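Local atomic coordinates of peptide synthetase, module 7 (Actinoplanes teichomyceticus, PDB entry 4TX3), a protein that belongs to the condensation-domain family of peptide synthetases and, within its assembly line, probably serves to recruit the cytochrome P450 enzymes that crosslink the teicoplanin peptide. Residues G49-V53 with A54-A58; V96-E100 with E101-A105. One frame throughout, in Å; residues are numbered along the deposited sequence.

Contact 1 (G49-V53 with A54-A58)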
ATOM      1  N   GLY B  49      20.800   8.910  14.265  1.00 38.43           N
ATOM      2  CA  GLY B  49      20.089   9.241  15.484  1.00 40.01           C
ATOM      3  C   GLY B  49      20.461   8.298  16.610  1.00 41.38           C
ATOM      4  O   GLY B  49      21.373   7.484  16.469  1.00 44.84           O
ATOM      5  N   ARG B  50      19.764   8.399  17.732  1.00 40.56           N
ATOM      6  CA  ARG B  50      20.076   7.524  18.848  1.00 45.29           C
ATOM      7  C   ARG B  50      19.365   6.181  18.707  1.00 42.84           C
ATOM      8  O   ARG B  50      18.154   6.057  18.883  1.00 42.30           O
ATOM      9  CB  ARG B  50      19.747   8.199  20.174  1.00 43.14           C
ATOM     10  CG  ARG B  50      20.871   9.128  20.572  1.00 51.25           C
ATOM     11  CD  ARG B  50      20.711   9.665  21.961  1.00 56.52           C
ATOM     12  NE  ARG B  50      21.061   8.682  22.982  1.00 61.91           N
ATOM     13  CZ  ARG B  50      22.305   8.418  23.375  1.00 59.02           C
ATOM     14  NH1 ARG B  50      23.333   9.053  22.812  1.00 60.82           N
ATOM     15  NH2 ARG B  50      22.519   7.519  24.330  1.00 50.18           N
ATOM     16  N   LEU B  51      20.171   5.184  18.378  1.00 36.30           N
ATOM     17  CA  LEU B  51      19.722   3.846  18.114  1.00 36.69           C
ATOM     18  C   LEU B  51      19.702   3.011  19.394  1.00 39.21           C
ATOM     19  O   LEU B  51      20.700   2.903  20.103  1.00 42.44           O
ATOM     20  CB  LEU B  51      20.635   3.214  17.062  1.00 38.19           C
ATOM     21  CG  LEU B  51      20.431   1.744  16.711  1.00 38.96           C
ATOM     22  CD1 LEU B  51      19.009   1.548  16.215  1.00 36.23           C
ATOM     23  CD2 LEU B  51      21.458   1.287  15.665  1.00 34.78           C
ATOM     24  N   ASP B  52      18.562   2.418  19.695  1.00 34.50           N
ATOM     25  CA  ASP B  52      18.473   1.537  20.837  1.00 36.38           C
ATOM     26  C   ASP B  52      18.868   0.141  20.341  1.00 39.54           C
ATOM     27  O   ASP B  52      18.041  -0.596  19.789  1.00 38.89           O
ATOM     28  CB  ASP B  52      17.059   1.587  21.431  1.00 39.39           C
ATOM     29  CG  ASP B  52      16.935   0.853  22.765  1.00 44.00           C
ATOM     30  OD1 ASP B  52      17.689  -0.127  22.998  1.00 39.80           O
ATOM     31  OD2 ASP B  52      16.052   1.252  23.569  1.00 43.32           O
ATOM     32  N   VAL B  53      20.140  -0.209  20.517  1.00 35.41           N
ATOM     33  CA  VAL B  53      20.690  -1.408  19.889  1.00 36.08           C
ATOM     34  C   VAL B  53      20.068  -2.686  20.471  1.00 40.19           C
ATOM     35  O   VAL B  53      19.704  -3.599  19.725  1.00 34.62           O
ATOM     36  CB  VAL B  53      22.235  -1.462  20.022  1.00 37.81           C
ATOM     37  CG1 VAL B  53      22.782  -2.695  19.335  1.00 35.48           C
ATOM     38  CG2 VAL B  53      22.868  -0.216  19.415  1.00 33.03           C
ATOM     39  N   ALA B  54      19.916  -2.752  21.791  1.00 37.78           N
ATOM     40  CA  ALA B  54      19.236  -3.899  22.379  1.00 35.55           C
ATOM     41  C   ALA B  54      17.789  -4.036  21.849  1.00 39.43           C
ATOM     42  O   ALA B  54      17.291  -5.153  21.636  1.00 40.97           O
ATOM     43  CB  ALA B  54      19.245  -3.794  23.889  1.00 33.23           C
ATOM     44  N   ALA B  55      17.128  -2.905  21.614  1.00 36.34           N
ATOM     45  CA  ALA B  55      15.758  -2.922  21.114  1.00 40.78           C
ATOM     46  C   ALA B  55      15.716  -3.411  19.674  1.00 37.86           C
ATOM     47  O   ALA B  55      14.843  -4.179  19.303  1.00 37.78           O
ATOM     48  CB  ALA B  55      15.122  -1.536  21.223  1.00 40.55           C
ATOM     49  N   LEU B  56      16.659  -2.947  18.868  1.00 35.74           N
ATOM     50  CA  LEU B  56      16.767  -3.408  17.502  1.00 35.50           C
ATOM     51  C   LEU B  56      16.975  -4.930  17.495  1.00 36.33           C
ATOM     52  O   LEU B  56      16.329  -5.656  16.747  1.00 34.36           O
ATOM     53  CB  LEU B  56      17.908  -2.680  16.797  1.00 33.91           C
ATOM     54  CG  LEU B  56      18.122  -2.966  15.314  1.00 35.50           C
ATOM     55  CD1 LEU B  56      16.810  -2.805  14.571  1.00 31.00           C
ATOM     56  CD2 LEU B  56      19.210  -2.054  14.738  1.00 28.97           C
ATOM     57  N   GLU B  57      17.843  -5.408  18.373  1.00 34.75           N
ATOM     58  CA  GLU B  57      18.145  -6.823  18.458  1.00 39.27           C
ATOM     59  C   GLU B  57      16.900  -7.642  18.833  1.00 42.00           C
ATOM     60  O   GLU B  57      16.668  -8.734  18.295  1.00 38.38           O
ATOM     61  CB  GLU B  57      19.273  -7.059  19.473  1.00 39.19           C
ATOM     62  CG  GLU B  57      19.733  -8.506  19.570  1.00 44.29           C
ATOM     63  CD  GLU B  57      20.725  -8.737  20.705  1.00 51.89           C
ATOM     64  OE1 GLU B  57      20.285  -8.823  21.874  1.00 51.94           O
ATOM     65  OE2 GLU B  57      21.946  -8.840  20.425  1.00 54.03           O
ATOM     66  N   ALA B  58      16.100  -7.118  19.753  1.00 40.67           N
ATOM     67  CA  ALA B  58      14.888  -7.818  20.169  1.00 38.53           C
ATOM     68  C   ALA B  58      13.865  -7.788  19.039  1.00 38.86           C
ATOM     69  O   ALA B  58      13.087  -8.722  18.867  1.00 39.06           O
ATOM     70  CB  ALA B  58      14.309  -7.191  21.437  1.00 36.56           C
TER
HETATM   71  O   HOH W   1      20.267  -0.771  24.051  1.00 46.19           O

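Contact 2 (V96-E100 with E101-A105)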
ATOM      1  N   VAL B  96      29.653  -3.679  14.800  1.00 41.89           N
ATOM      2  CA  VAL B  96      30.947  -3.832  14.153  1.00 41.37           C
ATOM      3  C   VAL B  96      31.446  -2.450  13.761  1.00 42.17           C
ATOM      4  O   VAL B  96      30.799  -1.787  12.948  1.00 41.22           O
ATOM      5  CB  VAL B  96      30.837  -4.729  12.887  1.00 42.78           C
ATOM      6  CG1 VAL B  96      32.141  -4.753  12.118  1.00 34.20           C
ATOM      7  CG2 VAL B  96      30.384  -6.135  13.259  1.00 38.69           C
ATOM      8  N   PRO B  97      32.568  -1.994  14.356  1.00 39.34           N
ATOM      9  CA  PRO B  97      33.104  -0.668  13.991  1.00 37.78           C
ATOM     10  C   PRO B  97      33.441  -0.609  12.499  1.00 42.30           C
ATOM     11  O   PRO B  97      33.911  -1.603  11.920  1.00 41.60           O
ATOM     12  CB  PRO B  97      34.367  -0.531  14.855  1.00 35.58           C
ATOM     13  CG  PRO B  97      34.142  -1.480  16.024  1.00 39.63           C
ATOM     14  CD  PRO B  97      33.342  -2.641  15.433  1.00 37.73           C
ATOM     15  N   ALA B  98      33.172   0.530  11.871  1.00 36.77           N
ATOM     16  CA  ALA B  98      33.366   0.646  10.432  1.00 38.54           C
ATOM     17  C   ALA B  98      33.590   2.088  10.052  1.00 42.80           C
ATOM     18  O   ALA B  98      33.257   2.990  10.813  1.00 45.56           O
ATOM     19  CB  ALA B  98      32.173   0.087   9.681  1.00 39.54           C
ATOM     20  N   THR B  99      34.157   2.299   8.868  1.00 44.44           N
ATOM     21  CA  THR B  99      34.329   3.641   8.322  1.00 45.56           C
ATOM     22  C   THR B  99      33.549   3.762   7.033  1.00 48.01           C
ATOM     23  O   THR B  99      33.169   2.755   6.435  1.00 46.40           O
ATOM     24  CB  THR B  99      35.790   3.951   8.036  1.00 46.44           C
ATOM     25  OG1 THR B  99      36.240   3.093   6.976  1.00 47.39           O
ATOM     26  CG2 THR B  99      36.636   3.717   9.279  1.00 39.36           C
ATOM     27  N   GLU B 100      33.318   4.989   6.585  1.00 50.63           N
ATOM     28  CA  GLU B 100      32.612   5.170   5.324  1.00 54.40           C
ATOM     29  C   GLU B 100      33.338   4.467   4.176  1.00 52.37           C
ATOM     30  O   GLU B 100      32.704   3.926   3.268  1.00 55.70           O
ATOM     31  CB  GLU B 100      32.433   6.657   5.010  1.00 50.75           C
ATOM     32  CG  GLU B 100      31.580   7.398   6.028  1.00 46.64           C
ATOM     33  CD  GLU B 100      30.134   6.919   6.044  1.00 58.48           C
ATOM     34  OE1 GLU B 100      29.664   6.366   5.028  1.00 56.16           O
ATOM     35  OE2 GLU B 100      29.455   7.099   7.081  1.00 63.42           O
ATOM     36  N   GLU B 101      34.664   4.439   4.239  1.00 49.90           N
ATOM     37  CA  GLU B 101      35.451   3.953   3.115  1.00 53.26           C
ATOM     38  C   GLU B 101      35.528   2.429   3.080  1.00 51.10           C
ATOM     39  O   GLU B 101      35.552   1.845   1.998  1.00 50.13           O
ATOM     40  CB  GLU B 101      36.865   4.550   3.148  1.00 53.49           C
ATOM     41  CG  GLU B 101      36.948   5.933   3.817  1.00 66.06           C
ATOM     42  CD  GLU B 101      36.266   7.057   3.024  1.00 74.04           C
ATOM     43  OE1 GLU B 101      35.616   6.788   1.986  1.00 75.70           O
ATOM     44  OE2 GLU B 101      36.372   8.225   3.453  1.00 75.38           O
ATOM     45  N   ASP B 102      35.562   1.785   4.246  1.00 44.14           N
ATOM     46  CA  ASP B 102      35.648   0.329   4.270  1.00 43.60           C
ATOM     47  C   ASP B 102      34.258  -0.323   4.238  1.00 47.48           C
ATOM     48  O   ASP B 102      34.136  -1.517   3.927  1.00 48.71           O
ATOM     49  CB  ASP B 102      36.448  -0.165   5.493  1.00 40.42           C
ATOM     50  CG  ASP B 102      35.712   0.022   6.828  1.00 49.75           C
ATOM     51  OD1 ASP B 102      34.535   0.447   6.856  1.00 49.77           O
ATOM     52  OD2 ASP B 102      36.323  -0.274   7.881  1.00 49.31           O
ATOM     53  N   LEU B 103      33.224   0.468   4.549  1.00 46.46           N
ATOM     54  CA  LEU B 103      31.844  -0.030   4.676  1.00 48.08           C
ATOM     55  C   LEU B 103      31.293  -0.788   3.450  1.00 45.57           C
ATOM     56  O   LEU B 103      30.712  -1.868   3.620  1.00 42.94           O
ATOM     57  CB  LEU B 103      30.887   1.127   5.025  1.00 49.75           C
ATOM     58  CG  LEU B 103      29.406   0.771   5.273  1.00 47.54           C
ATOM     59  CD1 LEU B 103      29.238  -0.205   6.441  1.00 41.67           C
ATOM     60  CD2 LEU B 103      28.557   2.017   5.493  1.00 43.60           C
ATOM     61  N   PRO B 104      31.465  -0.241   2.223  1.00 47.58           N
ATOM     62  CA  PRO B 104      30.936  -1.000   1.077  1.00 40.61           C
ATOM     63  C   PRO B 104      31.519  -2.415   0.991  1.00 43.49           C
ATOM     64  O   PRO B 104      30.775  -3.367   0.743  1.00 43.16           O
ATOM     65  CB  PRO B 104      31.366  -0.166  -0.124  1.00 38.11           C
ATOM     66  CG  PRO B 104      31.558   1.230   0.428  1.00 41.12           C
ATOM     67  CD  PRO B 104      32.118   1.012   1.794  1.00 43.67           C
ATOM     68  N   ALA B 105      32.821  -2.543   1.220  1.00 42.16           N
ATOM     69  CA  ALA B 105      33.486  -3.843   1.249  1.00 46.11           C
ATOM     70  C   ALA B 105      32.876  -4.779   2.290  1.00 46.76           C
ATOM     71  O   ALA B 105      32.628  -5.956   2.014  1.00 44.96           O
ATOM     72  CB  ALA B 105      34.973  -3.664   1.520  1.00 41.47           C
TER

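Contact 1 (G49-V53 with A54-A58)
Asp52 and Ala55 face each other across the N-cap of helix 53-66, where the chain leaves strand 40-49 and enters its first helical turn. With CG anti to the backbone N (chi1 -171°), the carboxylate of Asp52 turns back over the turn, and OD1 accepts from Ala55 N at 3.2 Å. The donor approaches from well above the carboxylate plane, 58° out of it, and Asp52 CG sits 3.4 Å from Ala55 CB. The small methyl of Ala55 suits this place, where it touches both the Asp52 carboxylate and Tyr162. OD1 also accepts a hydrogen bond from a water, which in turn accepts from Ala54 N at 3.0 Å, so one short acid serves two N-H groups of the first turn, one of them through water. Its negative charge would also suit the positive end of the helix dipole.

Just before the cap, Leu51 meets Leu56, just past the first turn, in a hydrophobic staple. The two branched side chains cross obliquely, both with CG anti to the backbone N, and Leu127 and Tyr162 also touch Leu51. Regular helical bonding begins at the cap residue itself, with Leu56 N donating to Asp52 O at 2.9 Å. Within the staple, Leu56 CD2 lies beside both methyls of Leu51, 3.9 Å from CD1 and 4.1 Å from CD2.

Contact 2 (V96-E100 with E101-A105)
Thr99 and Asp102 exchange bonds in the reciprocal manner of a capping box, where the chain passes from strand 96-97 toward helix 103-112 in a beta-alpha-beta unit. The aspartate can be followed outward. Its CB lies 3.6 Å from Thr99 OG1, and chi1 of 71° sets CG between the backbone N and the carbonyl carbon, folding the acid back over the threonine. Asp102 CG thereby comes to 3.1 Å from Thr99 OG1. OD1 then accepts from Thr99 N at 2.8 Å, the donor standing 39° out of the carboxylate plane, while OD2 is turned to a salt bridge with Arg106. In return Thr99 OG1 accepts from Asp102 N at 3.1 Å, a task that suits a short hydroxyl side chain; the two side chains cross at about a right angle. An alanine in place of Asp102 would probably leave Thr99 N and Arg106 without their carboxylate mate, and the turn less firmly held.

Leu103 N closes the turn onto Thr99 O, and its side chain turns inward to Phe128. The next residue, Pro104, has no N-H to offer and fits an early helical position, where its ring carbon CD rests 3.3 Å from Glu100 O.

Contacts 1 and 2 both mark the passage from a strand of the five-stranded sheet toward a helix; their centres are 19 Å apart and their nearest atoms about 8 Å, so they do not touch. Strand 123-129 joins them: Leu127 packs on Leu51 and Val53 of contact 1, while Phe128 packs on Leu103 of contact 2. A second tie is Arg46, on the strand leading into contact 1, which forms a salt bridge with Glu100. The centres of contacts 1 and 2 lie about 31 Å and 29 Å from the centre of the chain, on the same side of it.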